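PDB 2QY1: pectate lyase II from Xanthomonas campestris pv. campestris, which probably cleaves pectate, the polygalacturonate of plant cell walls, by beta-elimination, as a secreted polysaccharide lyase of family 1. Local coordinates for residues D31-S34 against G38-L41; I104-G109 against A149-G154; S123-K128 against D186-A191. The protein carries 2 engineered substitutions. All coordinates share one frame; numbering follows the deposited sequence.

Contact 1: residues D31-S34 against G38-L41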
loop_
_atom_site.group_PDB
_atom_site.type_symbol
_atom_site.label_atom_id
_atom_site.label_comp_id
_atom_site.label_asym_id
_atom_site.label_seq_id
_atom_site.Cartn_x
_atom_site.Cartn_y
_atom_site.Cartn_z
ATOM N N ASP A 31 23.331 3.459 3.440
ATOM C CA ASP A 31 24.481 2.563 3.605
ATOM C C ASP A 31 25.445 3.048 4.693
ATOM O O ASP A 31 26.001 2.240 5.442
ATOM C CB ASP A 31 25.252 2.401 2.285
ATOM C CG ASP A 31 24.451 1.691 1.193
ATOM O OD1 ASP A 31 23.381 1.102 1.475
ATOM O OD2 ASP A 31 24.907 1.724 0.031
ATOM N N SER A 32 25.633 4.366 4.770
ATOM C CA SER A 32 26.551 4.986 5.730
ATOM C C SER A 32 25.983 5.030 7.149
ATOM O O SER A 32 26.730 5.067 8.124
ATOM C CB SER A 32 26.907 6.406 5.277
ATOM O OG SER A 32 27.555 6.392 4.017
ATOM N N TYR A 33 24.658 5.028 7.241
ATOM C CA TYR A 33 23.922 5.108 8.502
ATOM C C TYR A 33 24.216 3.913 9.415
ATOM O O TYR A 33 24.295 2.775 8.951
ATOM C CB TYR A 33 22.429 5.211 8.172
ATOM C CG TYR A 33 21.458 5.230 9.333
ATOM C CD1 TYR A 33 21.627 6.098 10.413
ATOM C CD2 TYR A 33 20.331 4.409 9.318
ATOM C CE1 TYR A 33 20.715 6.119 11.466
ATOM C CE2 TYR A 33 19.415 4.426 10.357
ATOM C CZ TYR A 33 19.611 5.280 11.427
ATOM O OH TYR A 33 18.695 5.291 12.452
ATOM N N SER A 34 24.385 4.184 10.708
ATOM C CA SER A 34 24.742 3.160 11.697
ATOM C C SER A 34 23.669 2.080 11.878
ATOM O O SER A 34 23.980 0.949 12.264
ATOM C CB SER A 34 25.058 3.809 13.046
ATOM O OG SER A 34 23.942 4.541 13.524
ATOM N N GLY A 38 18.286 7.356 14.401
ATOM C CA GLY A 38 17.537 8.308 13.585
ATOM C C GLY A 38 18.267 8.797 12.351
ATOM O O GLY A 38 19.410 9.258 12.431
ATOM N N LEU A 39 17.593 8.685 11.207
ATOM C CA LEU A 39 18.061 9.235 9.939
ATOM C C LEU A 39 16.873 9.827 9.181
ATOM O O LEU A 39 15.869 9.146 8.967
ATOM C CB LEU A 39 18.741 8.148 9.091
ATOM C CG LEU A 39 19.149 8.490 7.650
ATOM C CD1 LEU A 39 20.348 9.444 7.610
ATOM C CD2 LEU A 39 19.436 7.225 6.845
ATOM N N VAL A 40 16.985 11.090 8.784
ATOM C CA VAL A 40 15.931 11.733 7.998
ATOM C C VAL A 40 16.473 12.113 6.630
ATOM O O VAL A 40 17.455 12.848 6.524
ATOM C CB VAL A 40 15.326 12.971 8.709
ATOM C CG1 VAL A 40 14.255 13.631 7.837
ATOM C CG2 VAL A 40 14.737 12.579 10.051
ATOM N N LEU A 41 15.824 11.599 5.590
ATOM C CA LEU A 41 16.237 11.865 4.222
ATOM C C LEU A 41 15.228 12.745 3.498
ATOM O O LEU A 41 14.054 12.389 3.367
ATOM C CB LEU A 41 16.458 10.551 3.460
ATOM C CG LEU A 41 17.447 9.555 4.074
ATOM C CD1 LEU A 41 17.369 8.206 3.376
ATOM C CD2 LEU A 41 18.872 10.087 4.044
#
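Tyr33 lays one face of its ring over Leu39 and accepts a hydrogen bond from the backbone of Gly38. The contact lies near the N-terminal end of the right-handed parallel beta-helix that characterises family 1 polysaccharide lyases, where helix 23-32 gives way through a short loop to strand 39-43. It buries 156 Å² in total, and three residues carry it.

The apolar part is a CH-pi contact. CB of Leu39 stands 3.6 Å from the centroid of the Tyr33 ring and only 9° off the ring normal, so the methylene sits over the middle of the face and not above one edge. The two side chains then run past one another in opposite directions, and this brings the tip of the leucine back to the root of the tyrosine: CD2 of Leu39 lies 3.8 Å from CG of Tyr33.

The polar part is at the far end of the ring. Gly38 N donates to Tyr33 OH at 2.9 Å, with an N-H...O angle of 149°, a somewhat bent bond. The hydroxyl has a second partner in the carbonyl oxygen of Ser72; since that oxygen can only accept, OH gives its proton there while receiving the one from Gly38.

Placement of the ring follows from the main chain and chi1. Tyr33 is the first residue to leave helical geometry after the helix, and its CG is anti to the backbone N (177°), which directs the ring toward strand 39-43. Lys71 NZ bonds to the carbonyl oxygen of Tyr33, while Leu39 is tied by backbone hydrogen bonds to Asp73 and Thr75. Oblique to the ring, the carbonyl oxygen of Gly38 comes to 3.5 Å from CE1 of Tyr33.

Contact 2: residues I104-G109 against A149-G154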
loop_
_atom_site.group_PDB
_atom_site.type_symbol
_atom_site.label_atom_id
_atom_site.label_comp_id
_atom_site.label_asym_id
_atom_site.label_seq_id
_atom_site.Cartn_x
_atom_site.Cartn_y
_atom_site.Cartn_z
ATOM N N ILE A 104 5.909 8.329 -6.896
ATOM C CA ILE A 104 6.607 7.179 -7.471
ATOM C C ILE A 104 5.828 6.682 -8.695
ATOM O O ILE A 104 4.700 6.200 -8.568
ATOM C CB ILE A 104 6.767 6.040 -6.419
ATOM C CG1 ILE A 104 7.531 6.544 -5.181
ATOM C CG2 ILE A 104 7.465 4.820 -7.032
ATOM C CD1 ILE A 104 7.577 5.568 -4.010
ATOM N N GLY A 105 6.428 6.804 -9.879
ATOM C CA GLY A 105 5.710 6.490 -11.110
ATOM C C GLY A 105 6.462 5.703 -12.164
ATOM O O GLY A 105 7.679 5.839 -12.311
ATOM N N LEU A 106 5.710 4.871 -12.889
ATOM C CA LEU A 106 6.174 4.182 -14.096
ATOM C C LEU A 106 7.547 3.521 -13.952
ATOM O O LEU A 106 8.463 3.764 -14.751
ATOM C CB LEU A 106 6.141 5.140 -15.294
ATOM C CG LEU A 106 4.752 5.608 -15.742
ATOM C CD1 LEU A 106 4.858 6.901 -16.545
ATOM C CD2 LEU A 106 4.047 4.518 -16.549
ATOM N N LEU A 107 7.671 2.676 -12.933
ATOM C CA LEU A 107 8.947 2.051 -12.588
ATOM C C LEU A 107 9.384 0.976 -13.575
ATOM O O LEU A 107 8.557 0.273 -14.156
ATOM C CB LEU A 107 8.893 1.454 -11.179
ATOM C CG LEU A 107 8.560 2.378 -10.009
ATOM C CD1 LEU A 107 8.583 1.591 -8.719
ATOM C CD2 LEU A 107 9.529 3.542 -9.935
ATOM N N GLN A 108 10.698 0.873 -13.744
ATOM C CA GLN A 108 11.339 -0.183 -14.515
ATOM C C GLN A 108 11.320 -1.484 -13.715
ATOM O O GLN A 108 11.303 -1.458 -12.481
ATOM C CB GLN A 108 12.796 0.198 -14.821
ATOM C CG GLN A 108 12.969 1.522 -15.574
ATOM C CD GLN A 108 14.425 1.914 -15.821
ATOM O OE1 GLN A 108 14.692 2.956 -16.423
ATOM N NE2 GLN A 108 15.365 1.085 -15.373
ATOM N N GLY A 109 11.328 -2.615 -14.414
ATOM C CA GLY A 109 11.544 -3.901 -13.758
ATOM C C GLY A 109 10.467 -4.944 -13.970
ATOM O O GLY A 109 10.705 -6.129 -13.743
ATOM N N ALA A 149 3.008 -9.061 -16.112
ATOM C CA ALA A 149 3.857 -8.189 -15.310
ATOM C C ALA A 149 4.500 -7.029 -16.076
ATOM O O ALA A 149 5.726 -6.963 -16.190
ATOM C CB ALA A 149 4.934 -9.027 -14.618
ATOM N N SER A 150 3.678 -6.112 -16.588
ATOM C CA SER A 150 4.197 -4.884 -17.194
ATOM C C SER A 150 4.731 -3.960 -16.100
ATOM O O SER A 150 5.672 -3.192 -16.321
ATOM C CB SER A 150 3.122 -4.175 -18.024
ATOM O OG SER A 150 2.704 -4.989 -19.107
ATOM N N PHE A 151 4.100 -4.042 -14.930
ATOM C CA PHE A 151 4.555 -3.387 -13.706
ATOM C C PHE A 151 4.297 -4.333 -12.529
ATOM O O PHE A 151 3.779 -5.432 -12.732
ATOM C CB PHE A 151 3.849 -2.036 -13.523
ATOM C CG PHE A 151 4.151 -1.054 -14.624
ATOM C CD1 PHE A 151 5.269 -0.223 -14.546
ATOM C CD2 PHE A 151 3.341 -0.989 -15.757
ATOM C CE1 PHE A 151 5.563 0.674 -15.575
ATOM C CE2 PHE A 151 3.628 -0.100 -16.791
ATOM C CZ PHE A 151 4.741 0.734 -16.699
ATOM N N ASP A 152 4.679 -3.931 -11.317
ATOM C CA ASP A 152 4.495 -4.787 -10.133
ATOM C C ASP A 152 3.628 -4.106 -9.070
ATOM O O ASP A 152 2.730 -3.339 -9.403
ATOM C CB ASP A 152 5.850 -5.240 -9.569
ATOM C CG ASP A 152 5.720 -6.086 -8.299
ATOM O OD1 ASP A 152 6.150 -5.612 -7.230
ATOM O OD2 ASP A 152 5.188 -7.219 -8.361
ATOM N N GLY A 153 3.908 -4.385 -7.797
ATOM C CA GLY A 153 3.064 -3.953 -6.689
ATOM C C GLY A 153 3.185 -2.488 -6.344
ATOM O O GLY A 153 4.200 -1.852 -6.629
ATOM N N GLY A 154 2.134 -1.947 -5.734
ATOM C CA GLY A 154 2.111 -0.540 -5.347
ATOM C C GLY A 154 2.622 -0.373 -3.933
ATOM O O GLY A 154 3.728 0.128 -3.716
HETATM O O HOH W 1 8.137 -2.089 -15.260
#
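Leu106 and Leu107 meet Phe151 where two loops come alongside each other without any direct hydrogen bond. Strand 97-105 ends at Gly105, and Leu106 takes left-handed backbone angles (phi 47°, psi 54°) that turn the chain out of its extended course. The facing segment has no regular helix or strand. A water bridges the two backbones: it donates to Leu107 O at 2.6 Å and to Ser150 O at 2.9 Å, so two carbonyl oxygens that could not bond to each other share one donor.

Phe151 gives the largest share of any residue, 69 Å² of the 146 Å² buried. Its CG is anti to its own carbonyl carbon (chi1 -63°), and from there the ring extends to the 104-109 loop. Leu107 O approaches the ring at its edge, close to the ring plane, 3.3 Å from Phe151 CE1, an orientation consistent with a weak attraction between the carbonyl oxygen and the electropositive ring hydrogens. On the next ring atom the partner is apolar, as CD2 of Leu106 lies 3.9 Å from CZ of Phe151; the two side chains meet at a slant.

Around it, the carbonyl oxygen of Leu106 accepts from Gln58 NE2, and Ser150 OG is bonded to the backbone N of Cys143, which forms a disulfide with Cys56. The 149-154 segment belongs to the loop between strands 129-137 and 155-158, while backbone bonds from Ile104 and Leu106 to Phe137 tie the other segment to strand 129-137. The contact thus joins the outlet of strand 97-105 to the loop that leaves its parallel neighbour.

Contact 3: residues S123-K128 against D186-A191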
loop_
_atom_site.group_PDB
_atom_site.type_symbol
_atom_site.label_atom_id
_atom_site.label_comp_id
_atom_site.label_asym_id
_atom_site.label_seq_id
_atom_site.Cartn_x
_atom_site.Cartn_y
_atom_site.Cartn_z
ATOM N N SER A 123 16.155 -12.972 8.802
ATOM C CA SER A 123 16.823 -12.096 9.768
ATOM C C SER A 123 15.845 -11.320 10.656
ATOM O O SER A 123 16.238 -10.779 11.691
ATOM C CB SER A 123 17.763 -11.124 9.051
ATOM O OG SER A 123 17.046 -10.032 8.497
ATOM N N GLY A 124 14.580 -11.260 10.245
ATOM C CA GLY A 124 13.556 -10.539 10.999
ATOM C C GLY A 124 12.440 -9.998 10.127
ATOM O O GLY A 124 12.471 -10.142 8.902
ATOM N N GLU A 125 11.452 -9.376 10.767
ATOM C CA GLU A 125 10.290 -8.824 10.068
ATOM C C GLU A 125 10.109 -7.352 10.427
ATOM O O GLU A 125 10.090 -7.009 11.612
ATOM C CB GLU A 125 9.014 -9.594 10.430
ATOM C CG GLU A 125 9.045 -11.095 10.150
ATOM C CD GLU A 125 9.609 -11.907 11.302
ATOM O OE1 GLU A 125 9.289 -11.598 12.468
ATOM O OE2 GLU A 125 10.362 -12.869 11.037
ATOM N N PRO A 126 9.991 -6.473 9.411
ATOM C CA PRO A 126 9.739 -5.056 9.679
ATOM C C PRO A 126 8.480 -4.796 10.510
ATOM O O PRO A 126 7.488 -5.516 10.385
ATOM C CB PRO A 126 9.595 -4.457 8.274
ATOM C CG PRO A 126 10.408 -5.370 7.405
ATOM C CD PRO A 126 10.130 -6.732 7.967
ATOM N N SER A 127 8.546 -3.773 11.358
ATOM C CA SER A 127 7.424 -3.377 12.209
ATOM C C SER A 127 7.466 -1.879 12.478
ATOM O O SER A 127 8.521 -1.252 12.360
ATOM C CB SER A 127 7.420 -4.158 13.528
ATOM O OG SER A 127 8.507 -3.797 14.358
ATOM N N LYS A 128 6.313 -1.326 12.851
ATOM C CA LYS A 128 6.131 0.114 13.026
ATOM C C LYS A 128 6.567 0.849 11.762
ATOM O O LYS A 128 7.594 1.528 11.740
ATOM C CB LYS A 128 6.848 0.650 14.279
ATOM C CG LYS A 128 6.464 -0.020 15.621
ATOM C CD LYS A 128 4.959 -0.310 15.779
ATOM C CE LYS A 128 4.138 0.940 16.066
ATOM N NZ LYS A 128 2.735 0.620 16.500
ATOM N N ASP A 186 2.445 -18.332 2.949
ATOM C CA ASP A 186 3.014 -17.249 3.761
ATOM C C ASP A 186 2.349 -17.182 5.143
ATOM O O ASP A 186 1.740 -16.174 5.509
ATOM C CB ASP A 186 2.885 -15.909 3.016
ATOM C CG ASP A 186 3.717 -14.785 3.642
ATOM O OD1 ASP A 186 4.516 -15.049 4.567
ATOM O OD2 ASP A 186 3.564 -13.623 3.199
ATOM N N THR A 187 2.490 -18.261 5.910
ATOM C CA THR A 187 1.832 -18.402 7.214
ATOM C C THR A 187 2.353 -17.439 8.287
ATOM O O THR A 187 1.643 -17.146 9.251
ATOM C CB THR A 187 1.919 -19.850 7.742
ATOM O OG1 THR A 187 3.293 -20.241 7.836
ATOM C CG2 THR A 187 1.178 -20.806 6.816
ATOM N N LYS A 188 3.584 -16.954 8.117
ATOM C CA LYS A 188 4.143 -15.921 8.994
ATOM C C LYS A 188 3.323 -14.628 8.956
ATOM O O LYS A 188 3.399 -13.810 9.878
ATOM C CB LYS A 188 5.595 -15.607 8.624
ATOM C CG LYS A 188 6.626 -16.589 9.172
ATOM C CD LYS A 188 7.942 -15.878 9.504
ATOM C CE LYS A 188 8.554 -15.204 8.281
ATOM N NZ LYS A 188 9.533 -14.130 8.633
ATOM N N ASN A 189 2.544 -14.452 7.890
ATOM C CA ASN A 189 1.717 -13.258 7.727
ATOM C C ASN A 189 0.482 -13.224 8.636
ATOM O O ASN A 189 -0.310 -12.282 8.580
ATOM C CB ASN A 189 1.311 -13.071 6.263
ATOM C CG ASN A 189 1.284 -11.616 5.855
ATOM O OD1 ASN A 189 0.245 -11.086 5.460
ATOM N ND2 ASN A 189 2.430 -10.952 5.963
ATOM N N SER A 190 0.326 -14.251 9.469
ATOM C CA SER A 190 -0.712 -14.264 10.496
ATOM C C SER A 190 -0.455 -13.174 11.536
ATOM O O SER A 190 -1.368 -12.762 12.256
ATOM C CB SER A 190 -0.789 -15.637 11.172
ATOM O OG SER A 190 0.403 -15.925 11.880
ATOM N N ALA A 191 0.796 -12.718 11.598
ATOM C CA ALA A 191 1.220 -11.662 12.517
ATOM C C ALA A 191 0.893 -10.255 12.007
ATOM O O ALA A 191 0.956 -9.287 12.768
ATOM C CB ALA A 191 2.713 -11.787 12.804
#
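Glu125 and Lys188 form a salt bridge at the surface of the beta-helix, between the loop that precedes strand 129-137 and the short 3-10 segment that precedes strand 193-202. The ammonium nitrogen, NZ of Lys188, donates to OE2 of Glu125 at 2.8 Å. It arrives on the anti side of that oxygen and 33° out of the carboxylate plane, so it engages one oxygen and does not bridge the pair.

Both chains bend to reach this point. Glu125 is folded at chi2 (88°), which turns its carboxylate to the amine. Separately, CG of Glu125 lies 3.4 Å from NZ of Lys188. Lys188 is bent at chi2 and chi3, and the two side chains cross at about a right angle, the end of Lys188 meeting both the carboxylate and the CG methylene of Glu125.

NZ has a second acceptor, the carbonyl oxygen of Lys159. That same residue gives its backbone N to OD2 of Asp186, which also accepts from Tyr182 N; Lys159 therefore links the start of the 186-191 segment to the amine of Lys188. Within the segment, Asn189 N donates to Asp186 O at 3.0 Å and Ser190 N to Thr187 O at 3.2 Å, the i to i-3 pattern of a 3-10 turn. On the facing side, a backbone hydrogen bond links Pro126, through its carbonyl oxygen, to His162.

With 80 Å² buried and one oxygen engaged on its anti side, the link is electrostatic and local rather than a packed interface. Sharing the amine between a carboxylate and a backbone carbonyl probably helps keep Lys188 protonated and restricts where its charge can lie.

The three contacts are well separated: their centres lie 26 Å (1 and 2), 23 Å (1 and 3) and 24 Å (2 and 3) apart, and none touches another. Contact 1 closes within the chain before the others open. Contacts 2 and 3 interleave, with segments in the order 104-109, 123-128, 149-154, 186-191: each pairs segments from different parts of the coil, so the two spans overlap. Contacts 1 and 2 involve strands 39-43 and 97-105, both parallel neighbours of strand 74-78. Contact 3 lies on loops leading into strands 129-137 and 193-202, each paired with strand 164-174. Together they join loops and strand ends at different places along the beta-helix.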